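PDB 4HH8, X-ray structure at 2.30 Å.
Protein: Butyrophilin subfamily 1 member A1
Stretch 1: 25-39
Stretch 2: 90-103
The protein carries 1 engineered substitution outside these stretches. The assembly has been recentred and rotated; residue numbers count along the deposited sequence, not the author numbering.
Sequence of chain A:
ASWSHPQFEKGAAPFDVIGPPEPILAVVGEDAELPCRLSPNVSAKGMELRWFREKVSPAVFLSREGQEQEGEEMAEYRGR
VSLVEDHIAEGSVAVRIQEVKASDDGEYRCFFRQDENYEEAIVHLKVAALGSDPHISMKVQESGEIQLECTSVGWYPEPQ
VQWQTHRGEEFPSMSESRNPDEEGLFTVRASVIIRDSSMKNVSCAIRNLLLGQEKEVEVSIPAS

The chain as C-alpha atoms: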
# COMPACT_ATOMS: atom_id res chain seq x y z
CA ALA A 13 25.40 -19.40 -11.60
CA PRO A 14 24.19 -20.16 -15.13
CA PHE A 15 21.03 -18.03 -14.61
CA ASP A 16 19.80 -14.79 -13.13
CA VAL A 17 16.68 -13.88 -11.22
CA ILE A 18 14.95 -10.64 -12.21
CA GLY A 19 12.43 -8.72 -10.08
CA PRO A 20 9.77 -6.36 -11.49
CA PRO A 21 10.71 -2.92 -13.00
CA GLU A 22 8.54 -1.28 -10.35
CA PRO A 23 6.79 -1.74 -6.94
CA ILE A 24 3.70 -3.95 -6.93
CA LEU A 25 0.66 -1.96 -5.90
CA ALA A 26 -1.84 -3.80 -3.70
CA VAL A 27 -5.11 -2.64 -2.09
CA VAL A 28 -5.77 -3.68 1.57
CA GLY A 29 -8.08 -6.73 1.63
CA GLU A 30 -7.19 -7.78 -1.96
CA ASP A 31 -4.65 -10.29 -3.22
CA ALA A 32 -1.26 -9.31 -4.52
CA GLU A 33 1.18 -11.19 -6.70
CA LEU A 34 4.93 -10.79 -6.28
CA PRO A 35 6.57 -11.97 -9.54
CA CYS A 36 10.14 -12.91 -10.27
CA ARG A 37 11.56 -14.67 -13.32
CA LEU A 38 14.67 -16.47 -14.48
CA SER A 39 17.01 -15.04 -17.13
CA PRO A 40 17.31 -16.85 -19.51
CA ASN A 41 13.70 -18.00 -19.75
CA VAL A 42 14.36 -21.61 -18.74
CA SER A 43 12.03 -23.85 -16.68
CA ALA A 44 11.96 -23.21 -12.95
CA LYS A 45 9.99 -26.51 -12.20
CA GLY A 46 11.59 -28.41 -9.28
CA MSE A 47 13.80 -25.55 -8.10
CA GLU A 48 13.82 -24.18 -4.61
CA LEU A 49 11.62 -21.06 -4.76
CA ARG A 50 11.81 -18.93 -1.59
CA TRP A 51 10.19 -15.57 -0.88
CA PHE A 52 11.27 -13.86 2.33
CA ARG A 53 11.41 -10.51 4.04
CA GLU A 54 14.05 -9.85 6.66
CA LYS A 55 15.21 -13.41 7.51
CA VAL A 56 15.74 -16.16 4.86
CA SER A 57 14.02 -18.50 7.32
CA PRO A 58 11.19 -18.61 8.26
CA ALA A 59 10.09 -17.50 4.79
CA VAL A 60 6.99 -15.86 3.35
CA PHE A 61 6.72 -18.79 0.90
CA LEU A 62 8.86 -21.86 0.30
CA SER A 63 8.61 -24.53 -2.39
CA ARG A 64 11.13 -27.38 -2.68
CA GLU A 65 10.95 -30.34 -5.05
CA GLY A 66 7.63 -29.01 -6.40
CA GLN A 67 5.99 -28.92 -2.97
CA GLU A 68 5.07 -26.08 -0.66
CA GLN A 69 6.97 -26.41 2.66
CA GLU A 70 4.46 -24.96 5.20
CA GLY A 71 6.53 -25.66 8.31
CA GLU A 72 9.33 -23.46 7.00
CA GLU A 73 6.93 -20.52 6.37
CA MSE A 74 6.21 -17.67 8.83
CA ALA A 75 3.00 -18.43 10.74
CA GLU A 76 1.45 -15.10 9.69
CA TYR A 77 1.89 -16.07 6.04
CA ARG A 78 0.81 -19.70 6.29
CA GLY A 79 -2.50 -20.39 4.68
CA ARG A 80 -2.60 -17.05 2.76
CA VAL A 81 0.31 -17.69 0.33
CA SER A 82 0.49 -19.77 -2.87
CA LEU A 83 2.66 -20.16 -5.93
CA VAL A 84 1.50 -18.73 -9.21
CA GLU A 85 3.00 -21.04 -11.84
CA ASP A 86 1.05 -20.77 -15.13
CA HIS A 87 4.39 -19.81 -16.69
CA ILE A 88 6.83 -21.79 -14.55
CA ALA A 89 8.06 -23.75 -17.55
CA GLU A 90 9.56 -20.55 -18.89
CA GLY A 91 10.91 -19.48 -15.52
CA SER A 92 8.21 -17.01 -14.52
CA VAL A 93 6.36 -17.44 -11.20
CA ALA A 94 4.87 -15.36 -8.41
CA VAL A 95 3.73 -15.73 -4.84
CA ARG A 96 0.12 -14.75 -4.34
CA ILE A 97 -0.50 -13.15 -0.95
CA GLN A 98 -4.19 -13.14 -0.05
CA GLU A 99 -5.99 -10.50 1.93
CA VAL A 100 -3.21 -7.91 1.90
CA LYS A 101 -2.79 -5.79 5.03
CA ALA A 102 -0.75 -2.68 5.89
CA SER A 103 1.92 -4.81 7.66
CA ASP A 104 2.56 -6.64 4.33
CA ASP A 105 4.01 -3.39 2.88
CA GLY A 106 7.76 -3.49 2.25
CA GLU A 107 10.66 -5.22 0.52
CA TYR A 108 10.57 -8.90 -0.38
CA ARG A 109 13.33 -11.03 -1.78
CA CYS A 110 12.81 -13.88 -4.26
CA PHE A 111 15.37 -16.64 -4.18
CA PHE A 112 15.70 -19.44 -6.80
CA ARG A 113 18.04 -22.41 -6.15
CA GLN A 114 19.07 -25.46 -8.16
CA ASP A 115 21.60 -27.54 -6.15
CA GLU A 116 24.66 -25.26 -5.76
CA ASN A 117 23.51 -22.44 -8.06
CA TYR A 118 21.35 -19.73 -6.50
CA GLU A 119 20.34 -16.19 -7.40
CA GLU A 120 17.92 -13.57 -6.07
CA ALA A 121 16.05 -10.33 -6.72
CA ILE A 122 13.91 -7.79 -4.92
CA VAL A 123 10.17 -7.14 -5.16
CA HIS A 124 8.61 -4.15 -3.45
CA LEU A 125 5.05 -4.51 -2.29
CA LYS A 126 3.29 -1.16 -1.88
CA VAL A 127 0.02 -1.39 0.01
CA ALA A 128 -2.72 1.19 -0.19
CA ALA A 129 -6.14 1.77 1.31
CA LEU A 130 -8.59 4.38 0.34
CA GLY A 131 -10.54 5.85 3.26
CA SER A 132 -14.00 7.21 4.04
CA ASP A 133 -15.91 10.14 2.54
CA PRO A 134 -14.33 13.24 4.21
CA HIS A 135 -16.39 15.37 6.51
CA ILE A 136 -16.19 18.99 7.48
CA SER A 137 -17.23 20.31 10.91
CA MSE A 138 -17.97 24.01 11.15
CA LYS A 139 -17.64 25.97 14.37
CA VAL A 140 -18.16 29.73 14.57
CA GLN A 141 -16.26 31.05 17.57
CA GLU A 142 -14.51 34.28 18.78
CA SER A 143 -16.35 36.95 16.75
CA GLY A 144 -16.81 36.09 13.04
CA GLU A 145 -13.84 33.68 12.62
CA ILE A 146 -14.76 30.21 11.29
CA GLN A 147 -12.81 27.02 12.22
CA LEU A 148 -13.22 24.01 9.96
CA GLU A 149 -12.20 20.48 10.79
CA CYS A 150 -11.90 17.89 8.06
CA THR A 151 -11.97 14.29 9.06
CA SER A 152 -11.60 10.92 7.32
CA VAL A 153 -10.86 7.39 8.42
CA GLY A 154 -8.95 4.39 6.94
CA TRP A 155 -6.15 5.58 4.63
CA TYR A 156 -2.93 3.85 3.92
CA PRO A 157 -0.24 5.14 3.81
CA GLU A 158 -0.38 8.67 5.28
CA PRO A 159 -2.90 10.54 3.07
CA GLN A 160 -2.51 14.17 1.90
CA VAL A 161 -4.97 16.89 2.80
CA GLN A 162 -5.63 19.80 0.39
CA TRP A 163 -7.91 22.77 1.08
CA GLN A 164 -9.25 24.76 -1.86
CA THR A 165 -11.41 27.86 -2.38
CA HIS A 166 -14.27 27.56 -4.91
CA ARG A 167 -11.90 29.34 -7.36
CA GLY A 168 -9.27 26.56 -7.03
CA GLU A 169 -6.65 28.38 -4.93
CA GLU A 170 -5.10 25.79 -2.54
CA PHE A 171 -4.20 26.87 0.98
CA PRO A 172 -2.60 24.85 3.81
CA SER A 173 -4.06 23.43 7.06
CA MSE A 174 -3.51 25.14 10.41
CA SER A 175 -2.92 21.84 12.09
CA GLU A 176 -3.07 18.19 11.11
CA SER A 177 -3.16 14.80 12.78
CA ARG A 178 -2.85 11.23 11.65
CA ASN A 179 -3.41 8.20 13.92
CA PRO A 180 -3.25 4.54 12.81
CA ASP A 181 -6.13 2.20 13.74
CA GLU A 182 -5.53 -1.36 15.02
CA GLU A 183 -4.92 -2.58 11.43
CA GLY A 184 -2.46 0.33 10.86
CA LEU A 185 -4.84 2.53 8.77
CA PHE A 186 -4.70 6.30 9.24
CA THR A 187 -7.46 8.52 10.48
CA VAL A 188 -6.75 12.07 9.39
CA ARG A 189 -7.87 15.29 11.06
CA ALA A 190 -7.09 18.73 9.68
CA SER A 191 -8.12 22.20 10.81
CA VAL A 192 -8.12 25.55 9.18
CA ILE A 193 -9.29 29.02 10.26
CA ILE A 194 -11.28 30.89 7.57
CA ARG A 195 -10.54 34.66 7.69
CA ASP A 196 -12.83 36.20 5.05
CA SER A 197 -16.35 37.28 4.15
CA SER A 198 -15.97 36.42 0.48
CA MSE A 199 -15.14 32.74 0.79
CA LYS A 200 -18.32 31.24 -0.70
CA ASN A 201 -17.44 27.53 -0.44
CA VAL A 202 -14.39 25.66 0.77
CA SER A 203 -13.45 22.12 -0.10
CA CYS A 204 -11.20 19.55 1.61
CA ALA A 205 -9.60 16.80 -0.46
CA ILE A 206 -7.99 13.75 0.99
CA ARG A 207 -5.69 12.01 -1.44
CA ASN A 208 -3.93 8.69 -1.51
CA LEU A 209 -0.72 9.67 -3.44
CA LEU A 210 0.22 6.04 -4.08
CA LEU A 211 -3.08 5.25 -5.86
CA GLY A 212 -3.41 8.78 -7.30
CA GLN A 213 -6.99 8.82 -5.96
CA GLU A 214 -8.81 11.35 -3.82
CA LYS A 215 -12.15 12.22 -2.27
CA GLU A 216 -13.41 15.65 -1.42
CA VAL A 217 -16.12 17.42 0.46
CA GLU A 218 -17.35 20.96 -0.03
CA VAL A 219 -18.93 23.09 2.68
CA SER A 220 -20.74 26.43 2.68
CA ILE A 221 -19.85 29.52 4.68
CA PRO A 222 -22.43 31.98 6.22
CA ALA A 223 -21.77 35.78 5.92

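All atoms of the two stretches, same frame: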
# COMPACT_ATOMS: atom_id res chain seq x y z
N LEU A 25 1.65 -2.73 -6.64
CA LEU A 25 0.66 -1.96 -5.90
C LEU A 25 -0.46 -2.88 -5.50
O LEU A 25 -1.02 -3.56 -6.35
CB LEU A 25 0.12 -0.85 -6.80
CG LEU A 25 -0.67 0.32 -6.20
CD1 LEU A 25 -0.11 0.74 -4.85
CD2 LEU A 25 -0.71 1.51 -7.18
N ALA A 26 -0.81 -2.90 -4.21
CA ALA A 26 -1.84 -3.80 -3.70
C ALA A 26 -2.82 -3.10 -2.72
O ALA A 26 -2.39 -2.46 -1.76
CB ALA A 26 -1.19 -4.97 -3.02
N VAL A 27 -4.11 -3.22 -2.97
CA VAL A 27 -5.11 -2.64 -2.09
C VAL A 27 -5.35 -3.54 -0.86
O VAL A 27 -5.41 -4.77 -0.99
CB VAL A 27 -6.41 -2.39 -2.87
CG1 VAL A 27 -7.54 -2.00 -1.91
CG2 VAL A 27 -6.18 -1.30 -3.88
N VAL A 28 -5.46 -2.94 0.33
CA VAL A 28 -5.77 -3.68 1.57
C VAL A 28 -7.03 -4.56 1.37
O VAL A 28 -8.03 -4.11 0.82
CB VAL A 28 -5.90 -2.72 2.81
CG1 VAL A 28 -6.57 -3.40 4.03
CG2 VAL A 28 -4.53 -2.19 3.22
N GLY A 29 -6.95 -5.81 1.78
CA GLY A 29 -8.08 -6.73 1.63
C GLY A 29 -8.07 -7.48 0.31
O GLY A 29 -8.83 -8.43 0.18
N GLU A 30 -7.27 -7.05 -0.67
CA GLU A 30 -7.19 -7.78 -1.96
C GLU A 30 -5.98 -8.70 -1.97
O GLU A 30 -5.17 -8.70 -1.05
CB GLU A 30 -7.07 -6.85 -3.17
CG GLU A 30 -7.98 -5.63 -3.24
CD GLU A 30 -9.46 -5.93 -3.28
OE1 GLU A 30 -9.85 -6.94 -3.93
OE2 GLU A 30 -10.23 -5.15 -2.67
N ASP A 31 -5.84 -9.48 -3.04
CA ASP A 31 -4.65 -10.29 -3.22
C ASP A 31 -3.60 -9.52 -3.99
O ASP A 31 -3.92 -8.65 -4.80
CB ASP A 31 -4.99 -11.60 -3.94
CG ASP A 31 -6.17 -12.34 -3.27
OD1 ASP A 31 -6.49 -12.05 -2.08
OD2 ASP A 31 -6.80 -13.19 -3.96
N ALA A 32 -2.34 -9.82 -3.72
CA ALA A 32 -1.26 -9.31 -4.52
C ALA A 32 -0.39 -10.45 -4.99
O ALA A 32 -0.27 -11.48 -4.32
CB ALA A 32 -0.41 -8.32 -3.74
N GLU A 33 0.25 -10.23 -6.12
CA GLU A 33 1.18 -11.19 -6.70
C GLU A 33 2.53 -10.54 -6.81
O GLU A 33 2.62 -9.44 -7.34
CB GLU A 33 0.66 -11.67 -8.06
CG GLU A 33 -0.66 -12.50 -7.89
CD GLU A 33 -1.09 -13.24 -9.18
OE1 GLU A 33 -0.27 -13.39 -10.10
OE2 GLU A 33 -2.27 -13.64 -9.29
N LEU A 34 3.54 -11.22 -6.28
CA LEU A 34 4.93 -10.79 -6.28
C LEU A 34 5.73 -11.64 -7.26
O LEU A 34 6.15 -12.72 -6.92
CB LEU A 34 5.55 -10.93 -4.90
CG LEU A 34 5.14 -9.91 -3.83
CD1 LEU A 34 3.67 -9.53 -3.89
CD2 LEU A 34 5.51 -10.44 -2.47
N PRO A 35 5.95 -11.14 -8.48
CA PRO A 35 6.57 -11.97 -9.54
C PRO A 35 8.07 -11.87 -9.52
O PRO A 35 8.62 -10.88 -9.04
CB PRO A 35 6.00 -11.38 -10.83
CG PRO A 35 5.54 -9.88 -10.42
CD PRO A 35 5.66 -9.76 -8.91
N CYS A 36 8.73 -12.93 -9.95
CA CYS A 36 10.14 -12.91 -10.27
C CYS A 36 10.32 -13.95 -11.37
O CYS A 36 9.55 -14.92 -11.46
CB CYS A 36 11.00 -13.28 -9.07
SG CYS A 36 11.12 -12.01 -7.82
N ARG A 37 11.33 -13.75 -12.20
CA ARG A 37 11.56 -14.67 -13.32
C ARG A 37 13.04 -14.94 -13.52
O ARG A 37 13.89 -14.13 -13.15
CB ARG A 37 10.91 -14.17 -14.63
CG ARG A 37 11.34 -12.78 -15.08
CD ARG A 37 11.06 -12.45 -16.56
NE ARG A 37 11.84 -11.25 -16.95
CZ ARG A 37 11.58 -10.43 -17.98
NH1 ARG A 37 10.53 -10.64 -18.79
NH2 ARG A 37 12.38 -9.39 -18.21
N LEU A 38 13.32 -16.11 -14.08
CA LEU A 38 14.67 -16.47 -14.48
C LEU A 38 15.06 -15.75 -15.76
O LEU A 38 14.20 -15.51 -16.61
CB LEU A 38 14.77 -17.98 -14.69
CG LEU A 38 14.82 -18.81 -13.40
CD1 LEU A 38 15.02 -20.30 -13.70
CD2 LEU A 38 15.88 -18.33 -12.40
N SER A 39 16.35 -15.42 -15.87
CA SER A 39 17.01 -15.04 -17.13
C SER A 39 18.21 -15.97 -17.30
O SER A 39 19.09 -16.01 -16.44
CB SER A 39 17.53 -13.60 -17.12
OG SER A 39 17.75 -13.14 -18.45
N GLU A 90 8.64 -21.51 -18.30
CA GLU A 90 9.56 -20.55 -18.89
C GLU A 90 10.25 -19.69 -17.84
O GLU A 90 10.93 -18.70 -18.17
CB GLU A 90 8.87 -19.71 -19.98
CG GLU A 90 7.90 -18.65 -19.47
CD GLU A 90 7.29 -17.85 -20.63
OE1 GLU A 90 8.04 -17.04 -21.24
OE2 GLU A 90 6.08 -18.05 -20.94
N GLY A 91 10.10 -20.07 -16.57
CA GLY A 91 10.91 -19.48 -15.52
C GLY A 91 10.24 -18.34 -14.78
O GLY A 91 10.85 -17.72 -13.93
N SER A 92 8.98 -18.11 -15.08
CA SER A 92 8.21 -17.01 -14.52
C SER A 92 7.15 -17.49 -13.54
O SER A 92 6.30 -18.31 -13.89
CB SER A 92 7.56 -16.21 -15.66
OG SER A 92 7.08 -14.98 -15.17
N VAL A 93 7.25 -17.02 -12.29
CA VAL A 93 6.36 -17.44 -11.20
C VAL A 93 6.04 -16.25 -10.32
O VAL A 93 6.59 -15.18 -10.51
CB VAL A 93 6.98 -18.56 -10.29
CG1 VAL A 93 7.35 -19.74 -11.09
CG2 VAL A 93 8.17 -18.05 -9.53
N ALA A 94 5.15 -16.43 -9.36
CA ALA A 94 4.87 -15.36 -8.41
C ALA A 94 4.34 -16.03 -7.18
O ALA A 94 3.94 -17.18 -7.25
CB ALA A 94 3.84 -14.38 -8.98
N VAL A 95 4.39 -15.31 -6.06
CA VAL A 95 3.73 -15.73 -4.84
C VAL A 95 2.53 -14.83 -4.74
O VAL A 95 2.68 -13.61 -4.84
CB VAL A 95 4.65 -15.58 -3.60
CG1 VAL A 95 3.85 -15.70 -2.29
CG2 VAL A 95 5.66 -16.68 -3.61
N ARG A 96 1.35 -15.44 -4.62
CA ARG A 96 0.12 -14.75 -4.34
C ARG A 96 -0.07 -14.62 -2.82
O ARG A 96 -0.04 -15.63 -2.10
CB ARG A 96 -1.07 -15.48 -4.97
CG ARG A 96 -2.37 -14.63 -4.92
CD ARG A 96 -3.54 -15.21 -5.72
NE ARG A 96 -3.92 -16.55 -5.28
CZ ARG A 96 -5.15 -16.94 -4.92
NH1 ARG A 96 -6.18 -16.10 -4.95
NH2 ARG A 96 -5.35 -18.21 -4.54
N ILE A 97 -0.18 -13.38 -2.34
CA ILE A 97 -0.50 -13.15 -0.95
C ILE A 97 -1.94 -12.69 -0.87
O ILE A 97 -2.31 -11.68 -1.46
CB ILE A 97 0.41 -12.12 -0.28
CG1 ILE A 97 1.87 -12.46 -0.56
CG2 ILE A 97 0.15 -12.09 1.27
CD1 ILE A 97 2.84 -11.45 -0.01
N GLN A 98 -2.77 -13.45 -0.16
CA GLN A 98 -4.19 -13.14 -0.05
C GLN A 98 -4.46 -12.20 1.08
O GLN A 98 -3.72 -12.19 2.08
CB GLN A 98 -5.00 -14.41 0.17
CG GLN A 98 -4.98 -15.32 -1.02
CD GLN A 98 -5.81 -16.57 -0.81
OE1 GLN A 98 -5.95 -17.06 0.32
NE2 GLN A 98 -6.37 -17.08 -1.90
N GLU A 99 -5.52 -11.41 0.90
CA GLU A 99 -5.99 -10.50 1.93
C GLU A 99 -4.87 -9.61 2.47
O GLU A 99 -4.51 -9.67 3.67
CB GLU A 99 -6.71 -11.28 3.04
CG GLU A 99 -8.25 -11.20 2.86
CD GLU A 99 -8.93 -12.57 2.81
OE1 GLU A 99 -9.09 -13.20 3.89
OE2 GLU A 99 -9.33 -13.02 1.70
N VAL A 100 -4.33 -8.79 1.56
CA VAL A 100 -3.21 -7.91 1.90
C VAL A 100 -3.57 -6.97 3.04
O VAL A 100 -4.67 -6.43 3.07
CB VAL A 100 -2.73 -7.14 0.65
CG1 VAL A 100 -1.99 -5.85 1.04
CG2 VAL A 100 -1.87 -8.05 -0.18
N LYS A 101 -2.67 -6.83 4.01
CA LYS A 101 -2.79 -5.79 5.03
C LYS A 101 -1.62 -4.81 5.01
O LYS A 101 -0.59 -5.07 4.38
CB LYS A 101 -2.98 -6.34 6.47
CG LYS A 101 -2.40 -7.69 6.82
CD LYS A 101 -3.24 -8.25 8.03
CE LYS A 101 -2.96 -9.71 8.36
NZ LYS A 101 -1.62 -9.94 9.02
N ALA A 102 -1.78 -3.70 5.73
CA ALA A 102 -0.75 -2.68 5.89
C ALA A 102 0.63 -3.22 6.31
O ALA A 102 1.66 -2.77 5.80
CB ALA A 102 -1.22 -1.60 6.87
N SER A 103 0.66 -4.17 7.23
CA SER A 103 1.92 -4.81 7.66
C SER A 103 2.65 -5.60 6.56
O SER A 103 3.86 -5.87 6.69
CB SER A 103 1.64 -5.75 8.83
OG SER A 103 0.58 -6.63 8.48
O HOH W 1 11.57 -16.07 -17.18

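The contact is first of all a backbone contact. Strand 32-39 and strand 92-97 run antiparallel, and their hydrogen-bonded pairs alternate with non-hydrogen-bonded ones. In the first wide pair Ala-32 N donates to Ile-97 O at 2.9 Å and Ile-97 N to Ala-32 O at 2.7 Å. In the next, Leu-34 N reaches Val-95 O at 2.9 Å and Val-95 N reaches Leu-34 O at 3.2 Å; in the third, Cys-36 N to Val-93 O and Val-93 N to Cys-36 O are both 3.2 Å. The ladder is closed at one end by Leu-38 N, which donates to Gly-91 O at 3.0 Å, and a water there donates to both Leu-38 O (2.7 Å) and Glu-90 O (2.9 Å). Pro-35 has no N-H to give, and it sits in a narrow pair with Ala-94, where none is asked for by the partner strand. In these narrow pairs CA-H groups meet carbonyls instead, as Pro-35 CA does with Val-93 O at 3.4 Å.

Beyond Ala-32 the pairing continues through a turn. Val-27 to Glu-30 form a type II turn, closed by Glu-30 N donating to Val-27 O at 3.0 Å. The turn's backbone is joined to Val-100 by two hydrogen bonds: Gly-29 N donates to Val-100 O and Val-100 N to Glu-30 O, each at 2.7 Å and nearly straight. Two glycines are dictated by backbone angles, since at Gly-29 and Gly-91 a CB would jam against the preceding carbonyl. At Gly-91 it would also point toward the other stretch and lie 3.1 Å from Leu-38 CB.

Apolar side chains gather on the sheet face that carries Ala-32, Leu-34, Cys-36, Val-93, Val-95 and Ile-97, all buried. Leu-34 CD2 meets Ile-97 CD1 at 3.8 Å. Val-100, whose covered area is the largest in the contact, extends the cluster past the strand: its CG2 lies 3.9 Å from Ala-32 CB and 4.2 Å from Ala-26 CB, and its CG1 is likewise 4.2 Å from Ala-26 CB. The small alanine side chains pack against the branched Val-100. Cys-36 is also tied covalently to a group elsewhere in the structure.

The other face carries Glu-33, Pro-35, Arg-37, Ser-92, Ala-94 and Arg-96, a more polar set. Ala-94 is its small, buried member, with its CB 4.1 Å from Pro-35 CB. The aliphatic parts of long charged chains also serve as packing, Glu-33 CG lying 4.0 Å from Arg-96 CG.

Charge enters through Asp-31. Its CA-to-CB bond points sideways, but the m rotamer brings the carboxylate nearer the partner. OD1 accepts from Glu-99 N at 3.2 Å, while OD2 forms a salt bridge with Arg-96 NH1 at 3.1 Å, a weak hydrogen bond by angle. One short acid thus satisfies a backbone N-H just beyond the strand and pairs with a neighbouring charge.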